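Local coordinates for protein reducing end xylose-releasing exo-oligoxylanase (Paenibacillus barengoltzii G22, PDB 5YXT) that probably hydrolyses xylo-oligosaccharides, releasing xylose from their reducing ends, as a glycoside hydrolase of family 8, at residues L31-E40 and M77-V86. Sequence-based numbering, arbitrary orientation.
Sequences LDETWEQLFE and MAVQYDRQDV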
ATOM      1  N   LEU C  31     -18.899  -2.291  22.410  1.00 19.45           N
ATOM      2  CA  LEU C  31     -18.387  -1.634  23.607  1.00 20.80           C
ATOM      3  C   LEU C  31     -19.128  -2.105  24.857  1.00 22.01           C
ATOM      4  O   LEU C  31     -18.508  -2.461  25.868  1.00 18.26           O
ATOM      5  CB  LEU C  31     -18.492  -0.116  23.455  1.00 21.23           C
ATOM      6  CG  LEU C  31     -17.944   0.717  24.618  1.00 24.40           C
ATOM      7  CD1 LEU C  31     -16.521   0.288  24.977  1.00 23.64           C
ATOM      8  CD2 LEU C  31     -17.982   2.194  24.277  1.00 25.35           C
ATOM      9  N   ASP C  32     -20.461  -2.113  24.808  1.00 21.45           N
ATOM     10  CA  ASP C  32     -21.225  -2.517  25.985  1.00 22.79           C
ATOM     11  C   ASP C  32     -21.023  -3.995  26.305  1.00 21.39           C
ATOM     12  O   ASP C  32     -20.922  -4.362  27.477  1.00 21.19           O
ATOM     13  CB  ASP C  32     -22.705  -2.200  25.791  1.00 25.55           C
ATOM     14  CG  ASP C  32     -22.953  -0.716  25.623  1.00 32.95           C
ATOM     15  OD1 ASP C  32     -22.184   0.063  26.225  1.00 33.09           O
ATOM     16  OD2 ASP C  32     -23.894  -0.326  24.887  1.00 33.08           O
ATOM     17  N   GLU C  33     -20.962  -4.860  25.283  1.00 21.41           N
ATOM     18  CA  GLU C  33     -20.700  -6.275  25.550  1.00 24.08           C
ATOM     19  C   GLU C  33     -19.307  -6.473  26.142  1.00 21.68           C
ATOM     20  O   GLU C  33     -19.105  -7.332  27.009  1.00 20.71           O
ATOM     21  CB  GLU C  33     -20.852  -7.105  24.273  1.00 26.12           C
ATOM     22  CG  GLU C  33     -22.286  -7.356  23.835  1.00 30.16           C
ATOM     23  CD  GLU C  33     -22.374  -7.871  22.404  1.00 38.36           C
ATOM     24  OE1 GLU C  33     -21.351  -7.806  21.685  1.00 36.05           O
ATOM     25  OE2 GLU C  33     -23.465  -8.347  21.999  1.00 43.60           O
ATOM     26  N   THR C  34     -18.332  -5.682  25.685  1.00 18.98           N
ATOM     27  CA  THR C  34     -16.984  -5.777  26.230  1.00 19.39           C
ATOM     28  C   THR C  34     -16.941  -5.325  27.681  1.00 18.66           C
ATOM     29  O   THR C  34     -16.330  -5.987  28.528  1.00 18.24           O
ATOM     30  CB  THR C  34     -16.022  -4.942  25.393  1.00 19.15           C
ATOM     31  OG1 THR C  34     -16.040  -5.421  24.047  1.00 21.05           O
ATOM     32  CG2 THR C  34     -14.609  -5.046  25.955  1.00 20.77           C
ATOM     33  N   TRP C  35     -17.552  -4.175  27.984  1.00 19.31           N
ATOM     34  CA  TRP C  35     -17.659  -3.750  29.376  1.00 17.78           C
ATOM     35  C   TRP C  35     -18.224  -4.872  30.244  1.00 16.73           C
ATOM     36  O   TRP C  35     -17.656  -5.226  31.284  1.00 16.64           O
ATOM     37  CB  TRP C  35     -18.524  -2.483  29.497  1.00 18.73           C
ATOM     38  CG  TRP C  35     -18.724  -2.112  30.926  1.00 20.35           C
ATOM     39  CD1 TRP C  35     -19.786  -2.438  31.713  1.00 23.49           C
ATOM     40  CD2 TRP C  35     -17.803  -1.401  31.767  1.00 21.04           C
ATOM     41  NE1 TRP C  35     -19.594  -1.963  32.989  1.00 23.41           N
ATOM     42  CE2 TRP C  35     -18.386  -1.321  33.048  1.00 21.60           C
ATOM     43  CE3 TRP C  35     -16.548  -0.818  31.558  1.00 20.43           C
ATOM     44  CZ2 TRP C  35     -17.754  -0.682  34.124  1.00 23.40           C
ATOM     45  CZ3 TRP C  35     -15.922  -0.173  32.625  1.00 19.77           C
ATOM     46  CH2 TRP C  35     -16.528  -0.117  33.895  1.00 19.84           C
ATOM     47  N   GLU C  36     -19.332  -5.467  29.816  1.00 19.75           N
ATOM     48  CA  GLU C  36     -19.982  -6.462  30.667  1.00 24.22           C
ATOM     49  C   GLU C  36     -19.089  -7.679  30.896  1.00 18.76           C
ATOM     50  O   GLU C  36     -18.980  -8.165  32.025  1.00 19.29           O
ATOM     51  CB  GLU C  36     -21.332  -6.843  30.071  1.00 23.34           C
ATOM     52  CG  GLU C  36     -22.276  -5.630  30.033  1.00 30.77           C
ATOM     53  CD  GLU C  36     -23.694  -5.945  29.599  1.00 37.31           C
ATOM     54  OE1 GLU C  36     -24.083  -5.517  28.486  1.00 43.63           O
ATOM     55  OE2 GLU C  36     -24.433  -6.579  30.381  1.00 46.48           O
ATOM     56  N   GLN C  37     -18.399  -8.152  29.849  1.00 19.76           N
ATOM     57  CA  GLN C  37     -17.513  -9.308  29.997  1.00 19.07           C
ATOM     58  C   GLN C  37     -16.371  -9.030  30.967  1.00 17.32           C
ATOM     59  O   GLN C  37     -15.897  -9.943  31.652  1.00 17.60           O
ATOM     60  CB  GLN C  37     -16.937  -9.716  28.635  1.00 21.04           C
ATOM     61  CG  GLN C  37     -17.944 -10.282  27.647  1.00 22.26           C
ATOM     62  CD  GLN C  37     -17.268 -10.958  26.459  1.00 28.04           C
ATOM     63  OE1 GLN C  37     -17.059 -10.346  25.411  1.00 30.18           O
ATOM     64  NE2 GLN C  37     -16.932 -12.228  26.618  1.00 34.47           N
ATOM     65  N   LEU C  38     -15.901  -7.791  31.026  1.00 15.68           N
ATOM     66  CA  LEU C  38     -14.728  -7.458  31.826  1.00 14.18           C
ATOM     67  C   LEU C  38     -15.078  -7.036  33.245  1.00 17.70           C
ATOM     68  O   LEU C  38     -14.300  -7.305  34.178  1.00 16.46           O
ATOM     69  CB  LEU C  38     -13.938  -6.332  31.142  1.00 14.90           C
ATOM     70  CG  LEU C  38     -12.908  -6.738  30.081  1.00 18.55           C
ATOM     71  CD1 LEU C  38     -13.466  -7.729  29.094  1.00 21.09           C
ATOM     72  CD2 LEU C  38     -12.331  -5.517  29.348  1.00 18.23           C
ATOM     73  N   PHE C  39     -16.219  -6.366  33.426  1.00 15.77           N
ATOM     74  CA  PHE C  39     -16.576  -5.790  34.716  1.00 17.07           C
ATOM     75  C   PHE C  39     -17.824  -6.389  35.344  1.00 19.55           C
ATOM     76  O   PHE C  39     -18.031  -6.198  36.546  1.00 21.79           O
ATOM     77  CB  PHE C  39     -16.768  -4.263  34.593  1.00 17.29           C
ATOM     78  CG  PHE C  39     -15.473  -3.512  34.433  1.00 20.17           C
ATOM     79  CD1 PHE C  39     -14.866  -3.411  33.189  1.00 18.20           C
ATOM     80  CD2 PHE C  39     -14.838  -2.956  35.532  1.00 16.13           C
ATOM     81  CE1 PHE C  39     -13.647  -2.756  33.040  1.00 19.28           C
ATOM     82  CE2 PHE C  39     -13.625  -2.293  35.392  1.00 17.53           C
ATOM     83  CZ  PHE C  39     -13.027  -2.194  34.147  1.00 18.10           C
ATOM     84  N   GLU C  40     -18.660  -7.087  34.582  1.00 19.64           N
ATOM     85  CA  GLU C  40     -19.883  -7.664  35.128  1.00 24.56           C
ATOM     86  C   GLU C  40     -20.055  -9.137  34.758  1.00 28.75           C
ATOM     87  O   GLU C  40     -21.137  -9.693  34.973  1.00 31.97           O
ATOM     88  CB  GLU C  40     -21.103  -6.857  34.667  1.00 23.94           C
ATOM     89  CG  GLU C  40     -21.131  -5.441  35.225  1.00 26.92           C
ATOM     90  CD  GLU C  40     -21.944  -4.491  34.377  1.00 30.69           C
ATOM     91  OE1 GLU C  40     -21.837  -3.263  34.590  1.00 33.28           O
ATOM     92  OE2 GLU C  40     -22.702  -4.967  33.506  1.00 30.24           O
ATOM     93  N   MET C  77     -10.916   3.371  32.799  1.00 13.69           N
ATOM     94  CA  MET C  77     -12.056   2.796  32.080  1.00 14.60           C
ATOM     95  C   MET C  77     -13.380   3.198  32.727  1.00 15.20           C
ATOM     96  O   MET C  77     -14.348   3.514  32.024  1.00 13.96           O
ATOM     97  CB  MET C  77     -11.961   1.259  31.993  1.00 16.23           C
ATOM     98  CG  MET C  77     -10.814   0.664  31.161  1.00 20.00           C
ATOM     99  SD  MET C  77     -10.150  -0.801  31.998  1.00 25.55           S
ATOM    100  CE  MET C  77     -10.727  -2.251  31.150  1.00 29.19           C
ATOM    101  N   ALA C  78     -13.441   3.189  34.058  1.00 15.04           N
ATOM    102  CA  ALA C  78     -14.704   3.477  34.747  1.00 15.94           C
ATOM    103  C   ALA C  78     -15.145   4.933  34.541  1.00 17.34           C
ATOM    104  O   ALA C  78     -16.336   5.207  34.338  1.00 17.44           O
ATOM    105  CB  ALA C  78     -14.570   3.152  36.238  1.00 15.41           C
ATOM    106  N   VAL C  79     -14.202   5.875  34.542  1.00 16.16           N
ATOM    107  CA  VAL C  79     -14.600   7.262  34.341  1.00 14.14           C
ATOM    108  C   VAL C  79     -14.908   7.533  32.869  1.00 17.32           C
ATOM    109  O   VAL C  79     -15.799   8.330  32.558  1.00 18.74           O
ATOM    110  CB  VAL C  79     -13.534   8.224  34.911  1.00 16.86           C
ATOM    111  CG1 VAL C  79     -12.194   8.049  34.220  1.00 15.26           C
ATOM    112  CG2 VAL C  79     -14.021   9.705  34.857  1.00 17.33           C
ATOM    113  N   GLN C  80     -14.227   6.863  31.937  1.00 15.54           N
ATOM    114  CA  GLN C  80     -14.581   7.045  30.530  1.00 17.92           C
ATOM    115  C   GLN C  80     -15.956   6.456  30.225  1.00 16.77           C
ATOM    116  O   GLN C  80     -16.725   7.025  29.447  1.00 17.64           O
ATOM    117  CB  GLN C  80     -13.514   6.415  29.634  1.00 13.87           C
ATOM    118  CG  GLN C  80     -12.167   7.134  29.663  1.00 15.09           C
ATOM    119  CD  GLN C  80     -12.247   8.561  29.168  1.00 14.44           C
ATOM    120  OE1 GLN C  80     -13.157   8.922  28.444  1.00 15.91           O
ATOM    121  NE2 GLN C  80     -11.284   9.384  29.569  1.00 16.99           N
ATOM    122  N   TYR C  81     -16.278   5.324  30.834  1.00 18.78           N
ATOM    123  CA  TYR C  81     -17.543   4.635  30.616  1.00 21.13           C
ATOM    124  C   TYR C  81     -18.656   5.096  31.559  1.00 22.74           C
ATOM    125  O   TYR C  81     -19.773   4.577  31.468  1.00 26.36           O
ATOM    126  CB  TYR C  81     -17.334   3.119  30.749  1.00 21.04           C
ATOM    127  CG  TYR C  81     -18.386   2.299  30.033  1.00 24.95           C
ATOM    128  CD1 TYR C  81     -18.448   2.263  28.650  1.00 26.03           C
ATOM    129  CD2 TYR C  81     -19.318   1.569  30.747  1.00 26.37           C
ATOM    130  CE1 TYR C  81     -19.418   1.516  28.001  1.00 28.47           C
ATOM    131  CE2 TYR C  81     -20.281   0.819  30.114  1.00 28.21           C
ATOM    132  CZ  TYR C  81     -20.329   0.795  28.746  1.00 28.46           C
ATOM    133  OH  TYR C  81     -21.299   0.044  28.130  1.00 30.41           O
ATOM    134  N   ASP C  82     -18.379   6.042  32.464  1.00 22.02           N
ATOM    135  CA  ASP C  82     -19.396   6.669  33.321  1.00 22.76           C
ATOM    136  C   ASP C  82     -19.996   5.672  34.316  1.00 25.61           C
ATOM    137  O   ASP C  82     -21.216   5.513  34.409  1.00 28.68           O
ATOM    138  CB  ASP C  82     -20.502   7.325  32.491  1.00 20.48           C
ATOM    139  CG  ASP C  82     -21.243   8.393  33.251  1.00 28.43           C
ATOM    140  OD1 ASP C  82     -20.858   8.684  34.402  1.00 29.05           O
ATOM    141  OD2 ASP C  82     -22.225   8.939  32.700  1.00 32.69           O
ATOM    142  N   ARG C  83     -19.132   4.994  35.072  1.00 21.87           N
ATOM    143  CA  ARG C  83     -19.585   4.151  36.182  1.00 21.15           C
ATOM    144  C   ARG C  83     -18.810   4.533  37.434  1.00 23.56           C
ATOM    145  O   ARG C  83     -17.746   3.980  37.739  1.00 18.43           O
ATOM    146  CB  ARG C  83     -19.457   2.677  35.852  1.00 25.18           C
ATOM    147  CG  ARG C  83     -20.710   2.172  35.126  1.00 32.28           C
ATOM    148  CD  ARG C  83     -20.331   1.324  33.947  1.00 35.31           C
ATOM    149  NE  ARG C  83     -21.417   0.523  33.352  1.00 45.11           N
ATOM    150  CZ  ARG C  83     -22.429   1.001  32.619  1.00 41.45           C
ATOM    151  NH1 ARG C  83     -22.520   2.303  32.340  1.00 40.81           N
ATOM    152  NH2 ARG C  83     -23.339   0.156  32.134  1.00 41.77           N
ATOM    153  N   GLN C  84     -19.379   5.485  38.175  1.00 23.40           N
ATOM    154  CA  GLN C  84     -18.737   5.988  39.382  1.00 20.73           C
ATOM    155  C   GLN C  84     -18.666   4.925  40.464  1.00 21.13           C
ATOM    156  O   GLN C  84     -17.719   4.918  41.256  1.00 21.28           O
ATOM    157  CB  GLN C  84     -19.488   7.217  39.897  1.00 19.77           C
ATOM    158  CG  GLN C  84     -18.748   7.946  41.000  1.00 24.69           C
ATOM    159  CD  GLN C  84     -19.412   9.260  41.362  1.00 28.61           C
ATOM    160  OE1 GLN C  84     -18.842  10.093  42.070  1.00 32.69           O
ATOM    161  NE2 GLN C  84     -20.623   9.453  40.876  1.00 20.59           N
ATOM    162  N   ASP C  85     -19.657   4.026  40.521  1.00 21.70           N
ATOM    163  CA  ASP C  85     -19.636   2.986  41.540  1.00 23.63           C
ATOM    164  C   ASP C  85     -18.400   2.102  41.402  1.00 19.84           C
ATOM    165  O   ASP C  85     -17.724   1.814  42.394  1.00 22.93           O
ATOM    166  CB  ASP C  85     -20.927   2.158  41.481  1.00 27.50           C
ATOM    167  CG  ASP C  85     -21.211   1.578  40.097  1.00 33.06           C
ATOM    168  OD1 ASP C  85     -20.906   2.236  39.064  1.00 33.12           O
ATOM    169  OD2 ASP C  85     -21.755   0.447  40.050  1.00 37.89           O
ATOM    170  N   VAL C  86     -18.079   1.666  40.180  1.00 20.41           N
ATOM    171  CA  VAL C  86     -16.867   0.871  39.978  1.00 19.06           C
ATOM    172  C   VAL C  86     -15.627   1.707  40.280  1.00 15.83           C
ATOM    173  O   VAL C  86     -14.712   1.260  40.977  1.00 17.46           O
ATOM    174  CB  VAL C  86     -16.821   0.303  38.548  1.00 21.33           C
ATOM    175  CG1 VAL C  86     -15.432  -0.273  38.252  1.00 19.97           C
ATOM    176  CG2 VAL C  86     -17.893  -0.751  38.359  1.00 23.07           C
TER
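Trp35 lays one face of its indole on the ring of Tyr81 in an offset stack, the five-membered ring and the phenol having centroids 4.4 Å apart and planes only 18° from parallel. The closest carbons are Trp35 CG and Tyr81 CE2 at 3.4 Å, and Trp35 CB continues the overlap as a CH-pi contact over the phenol face. A chi1 of 175°, which sets CG trans to the backbone N, carries the indole from helix 24-40 into the junction where helix 68-80 ends and helix 84-98 begins. Arg83 shares the indole face used by Tyr81: its CD lies 3.3 Å from Trp35 CZ2, and the guanidinium forms an off-centre cation-pi contact while standing nearly upright to the ring, at 82°. A long aliphatic stem with a charged end suits this place, where apolar packing meets the surface. Trp35 NE1 donates to Glu40 OE1 (3.0 Å), which lies close to the indole plane, while the N-H arrives from above the carboxylate plane; the bond satisfies the nitrogen and helps fix the ring's rotation. The same carboxylate probably attracts Arg83, though too far away for a salt bridge. Phe39 lies against the opposite indole face, so Trp35 is sandwiched. The Phe39 edge receives Met77, whose methyl CE comes within 3.5 Å of Phe39 CE1 and whose sulfur completes a Met-aromatic contact; a flexible thioether can bend to follow such an edge. Val86 CG1 packs 3.9 Å from Phe39 CD2, while Leu31 CG touches Tyr81 CE1. Leu363 of helix 355-369 backs Leu31 and Met77. This aromatic and aliphatic cluster packs helix 24-40 against the helix-turn-helix junction of an (alpha/alpha)6 barrel, the fold of glycoside hydrolase family 8.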